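Local atomic coordinates of killer cell lectin-like receptor 3 (Mus musculus, PDB entry 3C8J), a protein that serves as a disulfide-linked homodimeric receptor on natural killer cells that recognises class I MHC molecules through its C-type lectin-like domain. Residues Lys90-Ile95 with Tyr191-Lys196; Asn135-Leu140 with Cys173-Lys178. The protein carries 4 engineered substitutions. All coordinates share one frame; numbering follows the deposited sequence.

Contact 1 (Lys90-Ile95 with Tyr191-Lys196); sequences KCYYFI and YCICGK
Phe94 and Ile193 come side by side because both first torsions set the gamma atom anti to the carbonyl carbon (chi1 -56° for Phe94 CG, -46° for Ile193 CG1), and ring and branched chain run the same way. They form a non-hydrogen-bonded pair between antiparallel strands 90-95 and 191-196 of the C-type lectin-like domain; in its sheet 90-96 lies between 82-88 and 190-197, the last strand. Ile193 CG2 lies 4.0 Å from Phe94 CE2, and its CD1 meets the same ring carbon. Tyr83 stacks on this ring and Leu127 of helix 121-130 touches it, a setting suited to flat and branched apolar groups. Next along this face, Tyr92 lies opposite Gly195, their CA atoms 4.3 Å apart; glycine leaves room for the Tyr92 ring, whose CD2 comes 4.0 Å from Gly195 CA, and for the Lys90 chain. Glu123 holds the Tyr92 hydroxyl; Lys90 NZ bonds to Lys117 O and forms a salt bridge with the same carboxylate.

The other face carries Tyr93, Ile95, Cys192 and Cys194. Disulfides from these cysteines to Cys104 and Cys108 fasten strand 191-196 to helix 101-110. Tyr93 CB rests 3.7 Å from Cys194 CB, while its ring stacks on Phe201 of the second subunit. Cys194 N reaches Tyr93 O at 2.8 Å. Ile95, with CD1 anti to CA (chi2 -166°), lays that methyl 3.8 Å from Cys194 SG.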
# COMPACT_ATOMS: atom_id res chain seq x y z
N LYS A 90 3.27 4.24 3.45
CA LYS A 90 4.66 3.79 3.62
C LYS A 90 5.05 2.83 2.48
O LYS A 90 4.20 2.10 1.97
CB LYS A 90 4.75 3.07 4.95
CG LYS A 90 6.11 3.02 5.52
CD LYS A 90 6.17 2.46 6.95
CE LYS A 90 7.64 2.20 7.33
NZ LYS A 90 7.83 1.91 8.78
N CYS A 91 6.32 2.81 2.07
CA CYS A 91 6.74 1.75 1.13
C CYS A 91 7.92 0.96 1.64
O CYS A 91 8.73 1.48 2.41
CB CYS A 91 7.02 2.25 -0.29
SG CYS A 91 5.70 3.21 -1.01
N TYR A 92 7.98 -0.30 1.20
CA TYR A 92 8.98 -1.24 1.64
C TYR A 92 9.70 -1.90 0.46
O TYR A 92 9.15 -2.02 -0.64
CB TYR A 92 8.31 -2.37 2.46
CG TYR A 92 7.37 -1.91 3.54
CD1 TYR A 92 6.05 -1.67 3.26
CD2 TYR A 92 7.82 -1.74 4.86
CE1 TYR A 92 5.17 -1.25 4.26
CE2 TYR A 92 6.95 -1.32 5.88
CZ TYR A 92 5.63 -1.08 5.56
OH TYR A 92 4.77 -0.66 6.54
N TYR A 93 10.93 -2.34 0.74
CA TYR A 93 11.70 -3.22 -0.12
C TYR A 93 11.84 -4.54 0.61
O TYR A 93 12.30 -4.59 1.77
CB TYR A 93 13.12 -2.68 -0.34
CG TYR A 93 13.31 -1.75 -1.50
CD1 TYR A 93 13.54 -0.40 -1.28
CD2 TYR A 93 13.28 -2.21 -2.81
CE1 TYR A 93 13.72 0.47 -2.33
CE2 TYR A 93 13.45 -1.32 -3.88
CZ TYR A 93 13.67 0.01 -3.62
OH TYR A 93 13.86 0.91 -4.63
N PHE A 94 11.48 -5.63 -0.05
CA PHE A 94 11.76 -6.92 0.56
C PHE A 94 12.90 -7.48 -0.25
O PHE A 94 12.74 -7.79 -1.43
CB PHE A 94 10.53 -7.83 0.55
CG PHE A 94 9.32 -7.22 1.22
CD1 PHE A 94 8.52 -6.34 0.55
CD2 PHE A 94 9.00 -7.53 2.53
CE1 PHE A 94 7.40 -5.77 1.17
CE2 PHE A 94 7.88 -6.97 3.16
CZ PHE A 94 7.10 -6.09 2.47
N ILE A 95 14.07 -7.54 0.38
CA ILE A 95 15.27 -8.03 -0.28
C ILE A 95 15.40 -9.53 -0.01
O ILE A 95 15.62 -9.96 1.13
CB ILE A 95 16.52 -7.24 0.16
CG1 ILE A 95 16.26 -5.75 -0.02
CG2 ILE A 95 17.75 -7.68 -0.65
CD1 ILE A 95 17.47 -4.90 0.05
N TYR A 191 16.66 -12.97 5.00
CA TYR A 191 16.13 -11.93 4.14
C TYR A 191 16.16 -10.60 4.90
O TYR A 191 16.66 -10.50 6.02
CB TYR A 191 14.70 -12.27 3.77
CG TYR A 191 14.54 -13.54 2.99
CD1 TYR A 191 13.41 -14.33 3.18
CD2 TYR A 191 15.48 -13.94 2.05
CE1 TYR A 191 13.22 -15.49 2.44
CE2 TYR A 191 15.31 -15.11 1.31
CZ TYR A 191 14.17 -15.88 1.51
OH TYR A 191 13.98 -17.05 0.79
N CYS A 192 15.58 -9.57 4.29
CA CYS A 192 15.78 -8.23 4.75
C CYS A 192 14.64 -7.33 4.27
O CYS A 192 14.24 -7.41 3.11
CB CYS A 192 17.11 -7.76 4.18
SG CYS A 192 17.50 -6.08 4.40
N ILE A 193 14.12 -6.50 5.18
CA ILE A 193 13.07 -5.54 4.85
C ILE A 193 13.50 -4.09 5.05
O ILE A 193 13.92 -3.71 6.15
CB ILE A 193 11.78 -5.73 5.70
CG1 ILE A 193 11.37 -7.21 5.75
CG2 ILE A 193 10.65 -4.87 5.11
CD1 ILE A 193 10.07 -7.48 6.48
N CYS A 194 13.38 -3.29 4.00
CA CYS A 194 13.67 -1.86 4.09
C CYS A 194 12.35 -1.13 4.13
O CYS A 194 11.40 -1.55 3.48
CB CYS A 194 14.48 -1.39 2.88
SG CYS A 194 15.91 -2.38 2.42
N GLY A 195 12.27 -0.03 4.86
CA GLY A 195 11.02 0.71 4.93
C GLY A 195 11.21 2.21 4.98
O GLY A 195 12.23 2.68 5.44
N LYS A 196 10.22 2.97 4.51
CA LYS A 196 10.30 4.42 4.54
C LYS A 196 8.93 5.11 4.39
O LYS A 196 8.17 4.77 3.49
CB LYS A 196 11.31 4.90 3.49
CG LYS A 196 10.98 6.23 2.80
CD LYS A 196 12.24 7.05 2.57
CE LYS A 196 12.50 7.95 3.76
NZ LYS A 196 13.59 8.92 3.47

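Contact 2 (Asn135-Leu140 with Cys173-Lys178); sequences NYWIGL and CVFLSK
Trp137 lays the six-membered part of its indole beside Cys173, with CZ3 3.4 Å from Cys173 CB. The sulfur stands obliquely to that ring, 5.3 Å from its centroid, a sulfur-aromatic contact in which a small side chain can lie close to a broad ring, CB nearest; the same sulfur is tied to Cys186 in a disulfide. Val174 O approaches the indole at its edge, in plane, while Trp137 NE1 is bonded to Ile188 O.

Phe175 is on the same face of the sheet as Trp137. Its CG lies between the backbone N and the carbonyl carbon (chi1 65°), and the ring runs alongside Asn135. The amide and ring planes are 74° apart, and Asn135 ND2 comes to the ring edge near its plane, 3.2 Å from Phe175 CE1. Tyr190 meets both Phe175 and Trp137, adding a third aromatic ring.

These residues belong to antiparallel strands 136-138 and 173-176 in the C-type lectin-like fold, and Ser177 begins a segment implicated in MHC class I binding. Tyr136 and Leu176 form a hydrogen-bonded pair, joined by Leu176 N to Tyr136 O at 2.7 Å and by Tyr136 N to Leu176 O at 2.8 Å. Ile138 N then bonds to Val174 O at 3.0 Å, nearly straight at 162°.

Beyond it, an inverse gamma turn centred on Gly139 bends the chain. Aliphatic branches suit the packing around Val174: CG1 meets Ile138 CD1, and CG2 meets Leu140 CD2 at 3.7 Å.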
# COMPACT_ATOMS: atom_id res chain seq x y z
N ASN A 135 12.37 -15.55 7.06
CA ASN A 135 12.84 -14.75 8.17
C ASN A 135 13.49 -13.49 7.65
O ASN A 135 14.37 -13.56 6.79
CB ASN A 135 13.82 -15.55 9.00
CG ASN A 135 13.20 -16.80 9.55
OD1 ASN A 135 13.77 -17.88 9.45
ND2 ASN A 135 12.01 -16.67 10.12
N TYR A 136 13.07 -12.34 8.18
CA TYR A 136 13.49 -11.06 7.64
C TYR A 136 14.13 -10.19 8.72
O TYR A 136 13.51 -9.87 9.75
CB TYR A 136 12.28 -10.32 7.05
CG TYR A 136 11.61 -11.03 5.91
CD1 TYR A 136 10.80 -12.12 6.13
CD2 TYR A 136 11.76 -10.58 4.61
CE1 TYR A 136 10.18 -12.79 5.10
CE2 TYR A 136 11.12 -11.24 3.55
CZ TYR A 136 10.33 -12.34 3.82
OH TYR A 136 9.72 -13.04 2.83
N TRP A 137 15.38 -9.79 8.51
CA TRP A 137 16.01 -8.83 9.40
C TRP A 137 15.20 -7.53 9.37
O TRP A 137 14.67 -7.13 8.32
CB TRP A 137 17.44 -8.57 8.96
CG TRP A 137 18.38 -9.70 9.20
CD1 TRP A 137 19.15 -10.33 8.27
CD2 TRP A 137 18.70 -10.34 10.47
NE1 TRP A 137 19.93 -11.30 8.87
CE2 TRP A 137 19.67 -11.33 10.21
CE3 TRP A 137 18.25 -10.17 11.79
CZ2 TRP A 137 20.19 -12.15 11.22
CZ3 TRP A 137 18.78 -10.98 12.78
CH2 TRP A 137 19.74 -11.96 12.49
N ILE A 138 15.06 -6.91 10.53
CA ILE A 138 14.45 -5.58 10.63
C ILE A 138 15.39 -4.69 11.45
O ILE A 138 16.34 -5.18 12.05
CB ILE A 138 13.01 -5.61 11.20
CG1 ILE A 138 12.98 -6.13 12.64
CG2 ILE A 138 12.11 -6.46 10.33
CD1 ILE A 138 11.59 -6.03 13.27
N GLY A 139 15.14 -3.38 11.43
CA GLY A 139 16.07 -2.41 12.02
C GLY A 139 15.96 -2.30 13.53
O GLY A 139 15.77 -1.20 14.07
N LEU A 140 16.07 -3.43 14.22
CA LEU A 140 16.11 -3.43 15.67
C LEU A 140 17.28 -4.30 16.11
O LEU A 140 17.27 -5.52 15.92
CB LEU A 140 14.79 -3.92 16.27
CG LEU A 140 14.72 -4.04 17.80
CD1 LEU A 140 14.87 -2.69 18.42
CD2 LEU A 140 13.40 -4.66 18.21
N CYS A 173 20.35 -9.52 17.12
CA CYS A 173 19.47 -8.68 16.32
C CYS A 173 18.02 -9.21 16.29
O CYS A 173 17.69 -10.16 17.00
CB CYS A 173 20.02 -8.58 14.89
SG CYS A 173 21.50 -7.59 14.73
N VAL A 174 17.15 -8.59 15.48
CA VAL A 174 15.74 -9.00 15.42
C VAL A 174 15.24 -9.26 14.00
O VAL A 174 15.42 -8.44 13.10
CB VAL A 174 14.80 -7.97 16.13
CG1 VAL A 174 13.33 -8.35 15.95
CG2 VAL A 174 15.10 -7.86 17.61
N PHE A 175 14.59 -10.39 13.80
CA PHE A 175 13.97 -10.67 12.51
C PHE A 175 12.49 -10.88 12.68
O PHE A 175 12.03 -11.13 13.79
CB PHE A 175 14.62 -11.88 11.84
CG PHE A 175 14.41 -13.18 12.56
CD1 PHE A 175 13.46 -14.09 12.11
CD2 PHE A 175 15.16 -13.50 13.68
CE1 PHE A 175 13.26 -15.29 12.78
CE2 PHE A 175 14.96 -14.69 14.33
CZ PHE A 175 14.00 -15.58 13.88
N LEU A 176 11.72 -10.75 11.60
CA LEU A 176 10.35 -11.24 11.67
C LEU A 176 10.07 -12.43 10.75
O LEU A 176 10.79 -12.67 9.76
CB LEU A 176 9.31 -10.12 11.52
CG LEU A 176 8.89 -9.50 10.18
CD1 LEU A 176 8.40 -10.54 9.19
CD2 LEU A 176 7.83 -8.42 10.40
N SER A 177 9.04 -13.18 11.13
CA SER A 177 8.54 -14.32 10.39
C SER A 177 7.04 -14.10 10.35
O SER A 177 6.55 -13.19 11.02
CB SER A 177 8.90 -15.64 11.10
OG SER A 177 8.49 -15.64 12.46
N LYS A 178 6.32 -14.91 9.58
CA LYS A 178 4.88 -14.76 9.48
C LYS A 178 4.22 -15.01 10.84
O LYS A 178 3.10 -14.57 11.10
CB LYS A 178 4.29 -15.72 8.43
CG LYS A 178 4.70 -15.41 7.00
CD LYS A 178 3.85 -16.18 5.98
CE LYS A 178 2.44 -15.61 5.86
NZ LYS A 178 2.45 -14.24 5.29

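Overall arrangement
From the N terminus, the modelled chain passes through strand 82-88 into 90-95, then through helices 101-110 and 121-130 to 135-140. Contact 2 closes the shorter loop, bringing 173-178 back after 32 intervening residues that include strand 148-151 and helix 160-164. The chain continues through strand 181-184 to 191-196, where contact 1 closes the outer loop, with contact 2 nested inside. Strand 190-197 runs parallel to its neighbour 136-143, joining the contacts in one sheet; 136-143 also pairs with 173-176, which leads into residues 177-182, implicated in MHC class I binding. The contact centres are about 11 Å apart, and Tyr191 O lies 2.9 Å from Trp137 N in a probable hydrogen bond.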